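Local coordinates for protein ethylbenzene dehydrogenase alpha-subunit (Aromatoleum aromaticum, PDB 2IVF) that is the alpha subunit of a molybdenum enzyme of the molybdopterin oxidoreductase family and holds a molybdenum atom, two pterin guanine dinucleotides and an iron-sulfur cluster, at residues P651-H659 with R676-E687. Sequence-based numbering, arbitrary orientation.
Sequences PCAWYYEKH and RSVAPPGECREE. With MD1 (phosphoric acid 4-(2-amino-4-oxo-3,4,5,6,-tetrahydro-pteridin-6-yl)-2-hydroxy-3,4-dimercapto-but-3-en-yl ester guanylate ester), chain N.
The guanine end of the MD1 pocket, in the molybdopterin oxidoreductase fold, is built where the loop leaving strand 648-651 meets the loop leading into helix 687-704, and K658 and E687 join the two across it. E687, in the first turn of that helix, turns its carboxylate to the base by a bend at chi2 (79°): OE2 accepts from MD1 N1 at 2.7 Å and from MD1 N2. The same carboxylate forms a salt bridge with K658, whose NZ lies 2.9 Å from E687 OE2 and also donates to the syn lone pair of OE1. The lysine, extended beyond CG, crosses E687 at about a right angle and gives NZ to MD1 O6 and to the backbone oxygens of A653 and A195. Ammonium and carboxylate thus read three atoms along one edge of the guanine, and their mutual charge probably favours the ionised forms. C652 lies beside this group, its CB 3.4 Å from MD1 N2.

Behind the site the backbones are tied by R685 N to P651 O (3.0 Å) and by A653 N to R685 O. E657 closes the type II beta turn 654-657: its own OE1 takes W654 N at 2.8 Å in a nearly straight bond (170°), while OE2 rests against P681 CD and pairs with R142. At the far end Y656 O accepts S677 N. R676 makes a CH-pi contact, CB 3.8 Å from the centroid of the H659 ring, and its guanidinium extends past the ring without stacking on it. E686 OE1 is hydrogen-bonded to the backbone N of N736. One water joins E657 O, R676 NE and E686 OE2; a second links that same E686 OE2 to H659 ND1, 2.9 Å from the water.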
ATOM      1  N   PRO A 651     -17.552  16.956  -8.951  1.00 21.44           N
ATOM      2  CA  PRO A 651     -16.872  16.572  -7.692  1.00 21.87           C
ATOM      3  C   PRO A 651     -17.699  15.656  -6.788  1.00 22.25           C
ATOM      4  O   PRO A 651     -18.852  15.929  -6.568  1.00 21.51           O
ATOM      5  CB  PRO A 651     -16.672  17.903  -6.980  1.00 22.15           C
ATOM      6  CG  PRO A 651     -17.842  18.734  -7.403  1.00 22.28           C
ATOM      7  CD  PRO A 651     -18.074  18.317  -8.889  1.00 21.23           C
ATOM      8  N   CYS A 652     -17.065  14.628  -6.212  1.00 23.04           N
ATOM      9  CA  CYS A 652     -17.751  13.655  -5.401  1.00 23.25           C
ATOM     10  C   CYS A 652     -17.252  13.575  -3.968  1.00 23.31           C
ATOM     11  O   CYS A 652     -16.117  13.935  -3.617  1.00 23.58           O
ATOM     12  CB  CYS A 652     -17.659  12.267  -6.040  1.00 22.94           C
ATOM     13  SG  CYS A 652     -18.457  12.257  -7.631  1.00 25.52           S
ATOM     14  N   ALA A 653     -18.170  13.113  -3.140  1.00 24.02           N
ATOM     15  CA  ALA A 653     -17.916  12.892  -1.747  1.00 24.11           C
ATOM     16  C   ALA A 653     -16.970  11.692  -1.653  1.00 23.87           C
ATOM     17  O   ALA A 653     -17.052  10.773  -2.461  1.00 24.19           O
ATOM     18  CB  ALA A 653     -19.251  12.635  -1.034  1.00 22.63           C
ATOM     19  N   TRP A 654     -16.046  11.694  -0.693  1.00 24.85           N
ATOM     20  CA  TRP A 654     -15.084  10.601  -0.584  1.00 23.80           C
ATOM     21  C   TRP A 654     -15.400   9.741   0.659  1.00 24.26           C
ATOM     22  O   TRP A 654     -16.462   9.850   1.260  1.00 24.30           O
ATOM     23  CB  TRP A 654     -13.655  11.186  -0.507  1.00 23.96           C
ATOM     24  CG  TRP A 654     -12.619  10.450  -1.275  1.00 23.51           C
ATOM     25  CD1 TRP A 654     -12.705   9.184  -1.779  1.00 23.99           C
ATOM     26  CD2 TRP A 654     -11.322  10.933  -1.636  1.00 25.22           C
ATOM     27  NE1 TRP A 654     -11.570   8.860  -2.442  1.00 24.22           N
ATOM     28  CE2 TRP A 654     -10.705   9.924  -2.394  1.00 23.52           C
ATOM     29  CE3 TRP A 654     -10.630  12.138  -1.411  1.00 24.03           C
ATOM     30  CZ2 TRP A 654      -9.414  10.050  -2.900  1.00 24.80           C
ATOM     31  CZ3 TRP A 654      -9.331  12.268  -1.915  1.00 25.10           C
ATOM     32  CH2 TRP A 654      -8.751  11.237  -2.664  1.00 24.14           C
ATOM     33  N   TYR A 655     -14.457   8.908   1.074  1.00 23.54           N
ATOM     34  CA  TYR A 655     -14.707   7.997   2.201  1.00 23.93           C
ATOM     35  C   TYR A 655     -14.853   8.833   3.458  1.00 23.50           C
ATOM     36  O   TYR A 655     -14.164   9.855   3.638  1.00 24.72           O
ATOM     37  CB  TYR A 655     -13.620   6.910   2.361  1.00 23.66           C
ATOM     38  CG  TYR A 655     -13.128   6.380   1.036  1.00 24.26           C
ATOM     39  CD1 TYR A 655     -13.983   6.267  -0.072  1.00 23.86           C
ATOM     40  CD2 TYR A 655     -11.797   6.042   0.866  1.00 24.93           C
ATOM     41  CE1 TYR A 655     -13.517   5.815  -1.276  1.00 23.39           C
ATOM     42  CE2 TYR A 655     -11.329   5.598  -0.333  1.00 24.40           C
ATOM     43  CZ  TYR A 655     -12.171   5.497  -1.387  1.00 25.69           C
ATOM     44  OH  TYR A 655     -11.656   5.091  -2.541  1.00 23.32           O
ATOM     45  N   TYR A 656     -15.783   8.404   4.302  1.00 24.11           N
ATOM     46  CA  TYR A 656     -16.142   9.089   5.565  1.00 23.14           C
ATOM     47  C   TYR A 656     -17.090  10.245   5.353  1.00 22.98           C
ATOM     48  O   TYR A 656     -17.571  10.849   6.330  1.00 22.64           O
ATOM     49  CB  TYR A 656     -14.963   9.662   6.341  1.00 24.52           C
ATOM     50  CG  TYR A 656     -13.754   8.810   6.632  1.00 23.80           C
ATOM     51  CD1 TYR A 656     -13.780   7.414   6.539  1.00 24.39           C
ATOM     52  CD2 TYR A 656     -12.569   9.430   7.042  1.00 22.53           C
ATOM     53  CE1 TYR A 656     -12.640   6.661   6.805  1.00 23.53           C
ATOM     54  CE2 TYR A 656     -11.438   8.716   7.303  1.00 23.30           C
ATOM     55  CZ  TYR A 656     -11.470   7.309   7.210  1.00 24.97           C
ATOM     56  OH  TYR A 656     -10.346   6.591   7.489  1.00 24.46           O
ATOM     57  N   GLU A 657     -17.379  10.570   4.103  1.00 22.93           N
ATOM     58  CA  GLU A 657     -18.174  11.775   3.763  1.00 23.04           C
ATOM     59  C   GLU A 657     -19.522  11.420   3.153  1.00 22.63           C
ATOM     60  O   GLU A 657     -20.276  12.299   2.700  1.00 24.08           O
ATOM     61  CB  GLU A 657     -17.430  12.643   2.774  1.00 23.06           C
ATOM     62  CG  GLU A 657     -16.124  13.236   3.299  1.00 23.18           C
ATOM     63  CD  GLU A 657     -15.403  14.082   2.269  1.00 24.22           C
ATOM     64  OE1 GLU A 657     -15.656  13.886   1.070  1.00 22.09           O
ATOM     65  OE2 GLU A 657     -14.574  14.942   2.662  1.00 20.65           O
ATOM     66  N   LYS A 658     -19.807  10.116   3.133  1.00 23.13           N
ATOM     67  CA  LYS A 658     -21.041   9.560   2.597  1.00 22.07           C
ATOM     68  C   LYS A 658     -21.264   8.182   3.179  1.00 22.28           C
ATOM     69  O   LYS A 658     -20.325   7.418   3.432  1.00 22.04           O
ATOM     70  CB  LYS A 658     -20.977   9.471   1.085  1.00 22.07           C
ATOM     71  CG  LYS A 658     -19.919   8.525   0.562  1.00 22.63           C
ATOM     72  CD  LYS A 658     -19.658   8.798  -0.959  1.00 20.42           C
ATOM     73  CE  LYS A 658     -18.506   7.908  -1.371  1.00 20.40           C
ATOM     74  NZ  LYS A 658     -17.993   8.223  -2.739  1.00 20.24           N
ATOM     75  N   HIS A 659     -22.522   7.845   3.427  1.00 22.13           N
ATOM     76  CA  HIS A 659     -22.817   6.506   3.988  1.00 22.57           C
ATOM     77  C   HIS A 659     -22.485   5.458   2.930  1.00 23.20           C
ATOM     78  O   HIS A 659     -22.766   5.652   1.724  1.00 23.34           O
ATOM     79  CB  HIS A 659     -24.262   6.370   4.350  1.00 22.71           C
ATOM     80  CG  HIS A 659     -24.747   7.402   5.307  1.00 24.26           C
ATOM     81  ND1 HIS A 659     -25.196   8.639   4.896  1.00 23.87           N
ATOM     82  CD2 HIS A 659     -24.876   7.377   6.653  1.00 24.10           C
ATOM     83  CE1 HIS A 659     -25.564   9.341   5.952  1.00 25.47           C
ATOM     84  NE2 HIS A 659     -25.400   8.593   7.031  1.00 24.55           N
ATOM     85  N   ARG A 676     -21.306   8.751   7.390  1.00 24.12           N
ATOM     86  CA  ARG A 676     -21.047  10.114   6.979  1.00 24.61           C
ATOM     87  C   ARG A 676     -20.540  10.870   8.243  1.00 24.26           C
ATOM     88  O   ARG A 676     -21.317  11.423   8.992  1.00 23.73           O
ATOM     89  CB  ARG A 676     -22.321  10.696   6.391  1.00 23.98           C
ATOM     90  CG  ARG A 676     -22.182  12.082   5.774  1.00 25.30           C
ATOM     91  CD  ARG A 676     -23.536  12.535   5.253  1.00 27.46           C
ATOM     92  NE  ARG A 676     -23.505  13.785   4.507  1.00 29.68           N
ATOM     93  CZ  ARG A 676     -23.671  15.007   5.034  1.00 30.84           C
ATOM     94  NH1 ARG A 676     -23.836  15.183   6.339  1.00 30.97           N
ATOM     95  NH2 ARG A 676     -23.653  16.061   4.249  1.00 30.76           N
ATOM     96  N   SER A 677     -19.232  10.876   8.462  1.00 24.06           N
ATOM     97  CA  SER A 677     -18.621  11.512   9.638  1.00 24.88           C
ATOM     98  C   SER A 677     -18.635  13.018   9.527  1.00 23.78           C
ATOM     99  O   SER A 677     -18.879  13.694  10.498  1.00 23.71           O
ATOM    100  CB  SER A 677     -17.178  11.038   9.843  1.00 25.50           C
ATOM    101  OG  SER A 677     -17.134   9.694  10.244  1.00 27.11           O
ATOM    102  N   VAL A 678     -18.450  13.517   8.317  1.00 23.59           N
ATOM    103  CA  VAL A 678     -18.418  14.948   8.026  1.00 24.70           C
ATOM    104  C   VAL A 678     -19.094  15.152   6.682  1.00 24.03           C
ATOM    105  O   VAL A 678     -19.171  14.199   5.892  1.00 25.66           O
ATOM    106  CB  VAL A 678     -16.966  15.454   7.931  1.00 24.04           C
ATOM    107  CG1 VAL A 678     -16.245  15.355   9.294  1.00 23.64           C
ATOM    108  CG2 VAL A 678     -16.238  14.667   6.859  1.00 24.84           C
ATOM    109  N   ALA A 679     -19.621  16.356   6.459  1.00 25.21           N
ATOM    110  CA  ALA A 679     -20.251  16.738   5.209  1.00 25.22           C
ATOM    111  C   ALA A 679     -19.167  16.747   4.152  1.00 25.98           C
ATOM    112  O   ALA A 679     -18.012  17.109   4.447  1.00 25.52           O
ATOM    113  CB  ALA A 679     -20.931  18.156   5.302  1.00 25.72           C
ATOM    114  N   PRO A 680     -19.513  16.379   2.910  1.00 26.22           N
ATOM    115  CA  PRO A 680     -18.507  16.592   1.860  1.00 26.23           C
ATOM    116  C   PRO A 680     -18.171  18.090   1.723  1.00 25.72           C
ATOM    117  O   PRO A 680     -19.002  18.922   2.058  1.00 26.41           O
ATOM    118  CB  PRO A 680     -19.189  16.084   0.581  1.00 26.25           C
ATOM    119  CG  PRO A 680     -20.343  15.348   0.994  1.00 26.53           C
ATOM    120  CD  PRO A 680     -20.738  15.763   2.387  1.00 26.40           C
ATOM    121  N   PRO A 681     -16.943  18.435   1.275  1.00 25.48           N
ATOM    122  CA  PRO A 681     -16.572  19.843   1.133  1.00 24.65           C
ATOM    123  C   PRO A 681     -17.044  20.425  -0.177  1.00 25.11           C
ATOM    124  O   PRO A 681     -17.365  19.682  -1.103  1.00 23.28           O
ATOM    125  CB  PRO A 681     -15.056  19.805   1.109  1.00 25.01           C
ATOM    126  CG  PRO A 681     -14.711  18.466   0.483  1.00 24.29           C
ATOM    127  CD  PRO A 681     -15.862  17.535   0.828  1.00 25.44           C
ATOM    128  N   GLY A 682     -17.013  21.754  -0.257  1.00 24.51           N
ATOM    129  CA  GLY A 682     -17.287  22.477  -1.499  1.00 25.05           C
ATOM    130  C   GLY A 682     -18.644  22.047  -2.023  1.00 24.76           C
ATOM    131  O   GLY A 682     -19.622  22.083  -1.295  1.00 24.73           O
ATOM    132  N   GLU A 683     -18.699  21.607  -3.269  1.00 23.98           N
ATOM    133  CA  GLU A 683     -19.963  21.133  -3.829  1.00 24.49           C
ATOM    134  C   GLU A 683     -19.884  19.663  -4.210  1.00 24.41           C
ATOM    135  O   GLU A 683     -20.528  19.207  -5.179  1.00 23.62           O
ATOM    136  CB  GLU A 683     -20.386  22.006  -5.017  1.00 24.80           C
ATOM    137  CG  GLU A 683     -20.637  23.453  -4.595  1.00 26.09           C
ATOM    138  CD  GLU A 683     -20.868  24.370  -5.784  1.00 26.91           C
ATOM    139  OE1 GLU A 683     -20.936  23.878  -6.925  1.00 31.19           O
ATOM    140  OE2 GLU A 683     -20.978  25.590  -5.573  1.00 28.20           O
ATOM    141  N   CYS A 684     -19.078  18.930  -3.443  1.00 23.62           N
ATOM    142  CA  CYS A 684     -18.979  17.489  -3.585  1.00 24.21           C
ATOM    143  C   CYS A 684     -20.316  16.810  -3.347  1.00 24.14           C
ATOM    144  O   CYS A 684     -20.975  17.064  -2.364  1.00 23.97           O
ATOM    145  CB  CYS A 684     -17.955  16.936  -2.604  1.00 24.18           C
ATOM    146  SG  CYS A 684     -16.275  17.349  -3.085  1.00 26.24           S
ATOM    147  N   ARG A 685     -20.706  15.927  -4.255  1.00 23.74           N
ATOM    148  CA  ARG A 685     -21.962  15.191  -4.130  1.00 23.06           C
ATOM    149  C   ARG A 685     -21.704  13.684  -4.047  1.00 23.10           C
ATOM    150  O   ARG A 685     -20.662  13.196  -4.489  1.00 21.85           O
ATOM    151  CB  ARG A 685     -22.832  15.439  -5.344  1.00 23.43           C
ATOM    152  CG  ARG A 685     -23.472  16.800  -5.396  1.00 23.28           C
ATOM    153  CD  ARG A 685     -24.455  16.871  -6.495  1.00 25.07           C
ATOM    154  NE  ARG A 685     -24.942  18.237  -6.670  1.00 27.12           N
ATOM    155  CZ  ARG A 685     -26.174  18.633  -6.409  1.00 30.54           C
ATOM    156  NH1 ARG A 685     -27.087  17.788  -5.937  1.00 31.66           N
ATOM    157  NH2 ARG A 685     -26.491  19.896  -6.603  1.00 30.37           N
ATOM    158  N   GLU A 686     -22.645  12.955  -3.452  1.00 22.73           N
ATOM    159  CA  GLU A 686     -22.614  11.502  -3.534  1.00 22.64           C
ATOM    160  C   GLU A 686     -22.885  11.135  -4.970  1.00 22.12           C
ATOM    161  O   GLU A 686     -23.642  11.813  -5.659  1.00 22.16           O
ATOM    162  CB  GLU A 686     -23.670  10.856  -2.636  1.00 23.59           C
ATOM    163  CG  GLU A 686     -23.548  11.287  -1.191  1.00 23.83           C
ATOM    164  CD  GLU A 686     -24.653  10.879  -0.275  1.00 22.06           C
ATOM    165  OE1 GLU A 686     -25.853  10.761  -0.697  1.00 23.99           O
ATOM    166  OE2 GLU A 686     -24.296  10.766   0.943  1.00 25.82           O
ATOM    167  N   GLU A 687     -22.316  10.030  -5.414  1.00 22.92           N
ATOM    168  CA  GLU A 687     -22.401   9.674  -6.837  1.00 22.00           C
ATOM    169  C   GLU A 687     -23.827   9.337  -7.249  1.00 21.73           C
ATOM    170  O   GLU A 687     -24.280   9.706  -8.356  1.00 23.33           O
ATOM    171  CB  GLU A 687     -21.476   8.481  -7.145  1.00 22.85           C
ATOM    172  CG  GLU A 687     -19.947   8.772  -7.085  1.00 22.57           C
ATOM    173  CD  GLU A 687     -19.412   8.807  -5.696  1.00 22.76           C
ATOM    174  OE1 GLU A 687     -20.147   8.415  -4.772  1.00 22.62           O
ATOM    175  OE2 GLU A 687     -18.246   9.199  -5.505  1.00 22.72           O
TER
HETATM  176  PB  MD1 N1987      -8.823   1.914 -11.866  1.00 16.59           P
HETATM  177  O3B MD1 N1987      -8.015   2.671 -10.737  1.00 15.03           O
HETATM  178  O1B MD1 N1987     -10.082   1.425 -11.247  1.00 15.52           O
HETATM  179  O2B MD1 N1987      -8.795   2.622 -13.165  1.00 15.68           O
HETATM  180  O3A MD1 N1987      -7.902   0.642 -12.093  1.00 16.15           O
HETATM  181  C10 MD1 N1987      -8.067  -0.587 -11.354  1.00 17.02           C
HETATM  182  C11 MD1 N1987      -6.873  -1.430 -11.773  1.00 17.07           C
HETATM  183  O11 MD1 N1987      -5.762  -0.870 -10.993  1.00 18.30           O
HETATM  184  C12 MD1 N1987      -7.072  -2.863 -11.357  1.00 17.74           C
HETATM  185  S12 MD1 N1987      -8.249  -3.313 -10.200  1.00 18.07           S
HETATM  186  C13 MD1 N1987      -6.265  -3.862 -11.839  1.00 16.61           C
HETATM  187  S13 MD1 N1987      -6.426  -5.469 -11.351  1.00 15.35           S
HETATM  188  C14 MD1 N1987      -5.207  -3.617 -12.846  1.00 17.48           C
HETATM  189  N15 MD1 N1987      -3.857  -3.913 -12.504  1.00 15.70           N
HETATM  190  C16 MD1 N1987      -2.822  -3.589 -13.342  1.00 15.37           C
HETATM  191  C15 MD1 N1987      -1.558  -4.023 -12.986  1.00 17.69           C
HETATM  192  O14 MD1 N1987      -1.363  -4.699 -11.940  1.00 14.42           O
HETATM  193  N17 MD1 N1987      -0.561  -3.605 -13.806  1.00 16.59           N
HETATM  194  C17 MD1 N1987      -0.815  -2.861 -14.959  1.00 16.80           C
HETATM  195  N16 MD1 N1987       0.235  -2.533 -15.699  1.00 15.57           N
HETATM  196  N18 MD1 N1987      -2.063  -2.499 -15.297  1.00 14.92           N
HETATM  197  C20 MD1 N1987      -3.054  -2.860 -14.510  1.00 16.65           C
HETATM  198  N8  MD1 N1987      -4.324  -2.542 -14.873  1.00 14.77           N
HETATM  199  C7  MD1 N1987      -5.496  -2.799 -14.081  1.00 16.37           C
HETATM  200  PA  MD1 N1987      -7.626   4.217 -10.509  1.00 15.83           P
HETATM  201  O1A MD1 N1987      -7.400   4.342  -9.038  1.00 15.08           O
HETATM  202  O2A MD1 N1987      -6.486   4.532 -11.399  1.00 17.48           O
HETATM  203  O5' MD1 N1987      -8.880   5.068 -10.953  1.00 17.74           O
HETATM  204  C5' MD1 N1987     -10.017   5.009 -10.099  1.00 16.74           C
HETATM  205  C4' MD1 N1987     -10.479   6.374  -9.796  1.00 14.91           C
HETATM  206  O4' MD1 N1987     -11.493   6.175  -8.818  1.00 17.51           O
HETATM  207  C1' MD1 N1987     -11.462   7.365  -8.029  1.00 16.62           C
HETATM  208  N9  MD1 N1987     -12.120   7.243  -6.721  1.00 17.49           N
HETATM  209  C4  MD1 N1987     -13.307   7.768  -6.456  1.00 17.93           C
HETATM  210  N3  MD1 N1987     -14.145   8.461  -7.263  1.00 16.65           N
HETATM  211  C2  MD1 N1987     -15.316   8.895  -6.798  1.00 16.66           C
HETATM  212  N2  MD1 N1987     -16.171   9.578  -7.605  1.00 16.03           N
HETATM  213  N1  MD1 N1987     -15.601   8.690  -5.462  1.00 18.55           N
HETATM  214  C6  MD1 N1987     -14.797   7.999  -4.589  1.00 15.70           C
HETATM  215  O6  MD1 N1987     -15.180   7.811  -3.434  1.00 16.51           O
HETATM  216  C5  MD1 N1987     -13.591   7.501  -5.106  1.00 17.73           C
HETATM  217  N7  MD1 N1987     -12.561   6.830  -4.602  1.00 15.71           N
HETATM  218  C8  MD1 N1987     -11.682   6.671  -5.595  1.00 16.68           C
HETATM  219  C2' MD1 N1987      -9.978   7.655  -7.826  1.00 17.27           C
HETATM  220  O2' MD1 N1987      -9.693   9.046  -7.537  1.00 18.21           O
HETATM  221  C3' MD1 N1987      -9.338   7.151  -9.128  1.00 16.04           C
HETATM  222  O3' MD1 N1987      -8.917   8.242  -9.987  1.00 15.84           O
HETATM  223  O   HOH W   1     -22.812  12.703   1.790  1.00 16.75           O
HETATM  224  O   HOH W   2     -26.321   9.782   2.536  1.00 17.65           O